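PDB 3ZED: RNA-directed RNA polymerase from Infectious pancreatic necrosis virus, which probably synthesises viral RNA as an RNA-directed RNA polymerase, occurring both free and covalently linked to the genomic RNA. Local coordinates for residues B[537-549]-B[674-686]. Residues are numbered along the deposited sequence; the frame is centred on the assembly and turned at random.
Sequences QDGYLADGSDLPP and PLTNQTLVDINTP
Asn677, the first residue of helix 677-683, donates one hydrogen bond to the loop 537-549 and accepts another from it. Asn677 N donates to Asp546 OD1 at 2.7 Å, reaching the oxygen from above the carboxylate plane, while Asn677 OD1 accepts from Leu541 N at 2.8 Å with an N-H...O angle of 152°. The amide is carried over to the loop because CG stands anti to the backbone N (chi1 -171°); there it lies nearly coplanar with the Tyr540 ring, and Asn677 ND2 passes Gly544 CA at 3.6 Å and bonds to Gln570. The Asp546 side chain lies beside that of Thr676, the N-cap residue, and Asp546 OD1 takes up an N-H of the first helical turn, where the negative charge would probably be favoured by the helix dipole. Both segments belong to the thumb region of this birnavirus polymerase, and the contact joins the short helix 677-683 to the loop between helix 524-533 and strand 556-560, away from the bound potassium ions.

Apolar packing continues along the helix. Leu680 CD1 sits over one face of the Tyr540 ring in a CH-pi contact, 3.9 Å from the centroid, and the opposite face is backed by the loop's own backbone at Asp546 and Leu547. Leu541 crosses Leu680 at about a right angle; Leu541 CD2 meets Val681 CG2 at 3.7 Å, and Leu541 CD1 comes near Asn684 ND2.

At the phenol end, Tyr540 OH is hydrogen-bonded to Glu628, and a water 2.6 Å from Tyr540 OH donates to Leu675 O, bridging the segments.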
# COMPACT_ATOMS: atom_id res chain seq x y z
N GLN B 537 6.03 -38.08 5.83
CA GLN B 537 6.89 -38.54 6.90
C GLN B 537 8.36 -38.30 6.52
O GLN B 537 9.24 -38.27 7.38
CB GLN B 537 6.63 -40.03 7.17
CG GLN B 537 5.23 -40.32 7.71
CD GLN B 537 5.15 -40.21 9.22
OE1 GLN B 537 6.12 -39.90 9.92
NE2 GLN B 537 3.97 -40.47 9.77
N ASP B 538 8.61 -38.14 5.24
CA ASP B 538 9.97 -37.96 4.74
C ASP B 538 10.29 -36.52 4.35
O ASP B 538 9.46 -35.81 3.77
CB ASP B 538 10.19 -38.87 3.50
CG ASP B 538 9.29 -38.56 2.32
OD1 ASP B 538 8.05 -38.66 2.48
OD2 ASP B 538 9.82 -38.21 1.24
N GLY B 539 11.53 -36.13 4.61
CA GLY B 539 12.02 -34.83 4.18
C GLY B 539 11.85 -33.68 5.13
O GLY B 539 11.65 -33.86 6.33
N TYR B 540 12.00 -32.48 4.56
CA TYR B 540 11.96 -31.18 5.22
C TYR B 540 10.73 -31.04 6.10
O TYR B 540 9.59 -31.29 5.65
CB TYR B 540 11.92 -30.06 4.16
CG TYR B 540 13.19 -29.77 3.39
CD1 TYR B 540 14.38 -29.45 4.05
CD2 TYR B 540 13.17 -29.63 2.00
CE1 TYR B 540 15.52 -29.06 3.34
CE2 TYR B 540 14.30 -29.24 1.29
CZ TYR B 540 15.47 -28.94 1.96
OH TYR B 540 16.57 -28.58 1.24
N LEU B 541 10.96 -30.65 7.36
CA LEU B 541 9.94 -30.37 8.37
C LEU B 541 9.05 -31.59 8.63
O LEU B 541 7.94 -31.44 9.15
CB LEU B 541 9.08 -29.12 7.95
CG LEU B 541 9.87 -27.80 7.78
CD1 LEU B 541 8.98 -26.68 7.31
CD2 LEU B 541 10.56 -27.38 9.10
N ALA B 542 9.55 -32.80 8.29
CA ALA B 542 8.84 -34.08 8.41
C ALA B 542 9.70 -34.95 9.26
O ALA B 542 9.55 -34.90 10.48
CB ALA B 542 8.59 -34.69 7.02
N ASP B 543 10.69 -35.63 8.69
CA ASP B 543 11.62 -36.36 9.53
C ASP B 543 12.87 -35.50 9.73
O ASP B 543 13.75 -35.90 10.46
CB ASP B 543 11.94 -37.79 9.03
CG ASP B 543 12.75 -37.95 7.75
OD1 ASP B 543 12.94 -36.94 7.02
OD2 ASP B 543 13.17 -39.11 7.45
N GLY B 544 12.94 -34.34 9.08
CA GLY B 544 14.07 -33.44 9.26
C GLY B 544 15.28 -33.62 8.36
O GLY B 544 16.33 -33.01 8.62
N SER B 545 15.18 -34.48 7.32
CA SER B 545 16.27 -34.64 6.36
C SER B 545 16.22 -33.44 5.39
O SER B 545 15.18 -32.80 5.27
CB SER B 545 16.17 -35.98 5.63
OG SER B 545 14.99 -36.09 4.87
N ASP B 546 17.35 -33.09 4.74
CA ASP B 546 17.46 -31.94 3.83
C ASP B 546 16.97 -32.27 2.42
O ASP B 546 17.64 -31.95 1.43
CB ASP B 546 18.91 -31.44 3.79
CG ASP B 546 19.41 -30.87 5.10
OD1 ASP B 546 18.57 -30.40 5.89
OD2 ASP B 546 20.63 -30.89 5.33
N LEU B 547 15.77 -32.85 2.33
CA LEU B 547 15.21 -33.29 1.06
C LEU B 547 13.76 -32.96 0.96
O LEU B 547 13.05 -33.00 1.97
CB LEU B 547 15.40 -34.83 0.90
CG LEU B 547 16.84 -35.32 0.72
CD1 LEU B 547 17.00 -36.75 1.14
CD2 LEU B 547 17.35 -35.03 -0.69
N PRO B 548 13.26 -32.65 -0.27
CA PRO B 548 11.82 -32.40 -0.41
C PRO B 548 11.06 -33.71 -0.22
O PRO B 548 11.65 -34.77 -0.41
CB PRO B 548 11.70 -31.88 -1.85
CG PRO B 548 12.85 -32.58 -2.58
CD PRO B 548 13.96 -32.57 -1.58
N PRO B 549 9.76 -33.72 0.15
CA PRO B 549 9.05 -35.01 0.22
C PRO B 549 8.88 -35.58 -1.20
O PRO B 549 8.83 -34.81 -2.16
CB PRO B 549 7.70 -34.63 0.83
CG PRO B 549 7.47 -33.21 0.38
CD PRO B 549 8.84 -32.58 0.39
N PRO B 674 24.41 -22.62 2.62
CA PRO B 674 23.27 -23.17 1.86
C PRO B 674 22.09 -23.53 2.75
O PRO B 674 22.27 -23.86 3.93
CB PRO B 674 23.84 -24.43 1.20
CG PRO B 674 25.31 -24.27 1.25
CD PRO B 674 25.62 -23.45 2.45
N LEU B 675 20.88 -23.42 2.20
CA LEU B 675 19.62 -23.75 2.86
C LEU B 675 19.62 -25.22 3.33
O LEU B 675 19.99 -26.12 2.56
CB LEU B 675 18.48 -23.51 1.84
CG LEU B 675 17.04 -23.50 2.35
CD1 LEU B 675 16.18 -22.70 1.41
CD2 LEU B 675 16.46 -24.91 2.46
N THR B 676 19.20 -25.46 4.57
CA THR B 676 19.07 -26.80 5.16
C THR B 676 17.72 -26.87 5.86
O THR B 676 17.01 -25.85 5.93
CB THR B 676 20.22 -27.13 6.14
OG1 THR B 676 20.19 -26.22 7.24
CG2 THR B 676 21.60 -27.18 5.49
N ASN B 677 17.38 -28.03 6.44
CA ASN B 677 16.14 -28.15 7.19
C ASN B 677 16.11 -27.16 8.39
O ASN B 677 15.04 -26.67 8.73
CB ASN B 677 15.92 -29.59 7.68
CG ASN B 677 14.57 -29.77 8.28
OD1 ASN B 677 13.56 -29.65 7.60
ND2 ASN B 677 14.52 -29.93 9.58
N GLN B 678 17.28 -26.86 9.03
CA GLN B 678 17.33 -25.91 10.17
C GLN B 678 16.88 -24.49 9.76
O GLN B 678 16.25 -23.80 10.57
CB GLN B 678 18.72 -25.86 10.82
CG GLN B 678 18.76 -25.12 12.18
CD GLN B 678 17.83 -25.73 13.22
OE1 GLN B 678 17.90 -26.93 13.54
NE2 GLN B 678 16.93 -24.92 13.76
N THR B 679 17.15 -24.07 8.50
CA THR B 679 16.71 -22.78 7.97
C THR B 679 15.17 -22.70 7.98
O THR B 679 14.60 -21.66 8.31
CB THR B 679 17.22 -22.55 6.52
OG1 THR B 679 18.59 -22.92 6.40
CG2 THR B 679 17.02 -21.13 6.05
N LEU B 680 14.53 -23.82 7.59
CA LEU B 680 13.08 -23.92 7.50
C LEU B 680 12.45 -23.97 8.89
O LEU B 680 11.39 -23.38 9.08
CB LEU B 680 12.69 -25.15 6.67
CG LEU B 680 13.11 -25.09 5.19
CD1 LEU B 680 12.72 -26.34 4.48
CD2 LEU B 680 12.54 -23.85 4.49
N VAL B 681 13.14 -24.62 9.86
CA VAL B 681 12.70 -24.68 11.25
C VAL B 681 12.76 -23.24 11.83
O VAL B 681 11.78 -22.80 12.41
CB VAL B 681 13.53 -25.70 12.10
CG1 VAL B 681 13.27 -25.55 13.61
CG2 VAL B 681 13.26 -27.13 11.66
N ASP B 682 13.89 -22.51 11.61
CA ASP B 682 14.12 -21.15 12.13
C ASP B 682 13.10 -20.12 11.61
O ASP B 682 12.60 -19.33 12.40
CB ASP B 682 15.53 -20.63 11.80
CG ASP B 682 16.69 -21.40 12.44
OD1 ASP B 682 16.43 -22.25 13.35
OD2 ASP B 682 17.84 -21.18 12.02
N ILE B 683 12.77 -20.14 10.30
CA ILE B 683 11.83 -19.17 9.75
C ILE B 683 10.40 -19.41 10.28
O ILE B 683 9.55 -18.53 10.19
CB ILE B 683 11.88 -19.10 8.20
CG1 ILE B 683 11.41 -20.41 7.52
CG2 ILE B 683 13.27 -18.68 7.72
CD1 ILE B 683 11.16 -20.32 6.02
N ASN B 684 10.14 -20.61 10.85
CA ASN B 684 8.82 -20.98 11.34
C ASN B 684 8.76 -21.05 12.85
O ASN B 684 7.69 -21.35 13.40
CB ASN B 684 8.42 -22.32 10.74
CG ASN B 684 7.95 -22.16 9.34
OD1 ASN B 684 7.04 -21.37 9.05
ND2 ASN B 684 8.56 -22.89 8.43
N THR B 685 9.87 -20.74 13.53
CA THR B 685 9.93 -20.82 14.99
C THR B 685 9.20 -19.64 15.64
O THR B 685 9.57 -18.48 15.40
CB THR B 685 11.37 -20.97 15.46
OG1 THR B 685 11.83 -22.22 14.96
CG2 THR B 685 11.52 -20.97 17.01
N PRO B 686 8.14 -19.92 16.45
CA PRO B 686 7.45 -18.83 17.14
C PRO B 686 8.25 -18.35 18.34
O PRO B 686 8.91 -19.14 18.99
CB PRO B 686 6.12 -19.44 17.58
CG PRO B 686 6.24 -20.91 17.36
CD PRO B 686 7.58 -21.24 16.81
O HOH W 1 19.12 -28.39 1.80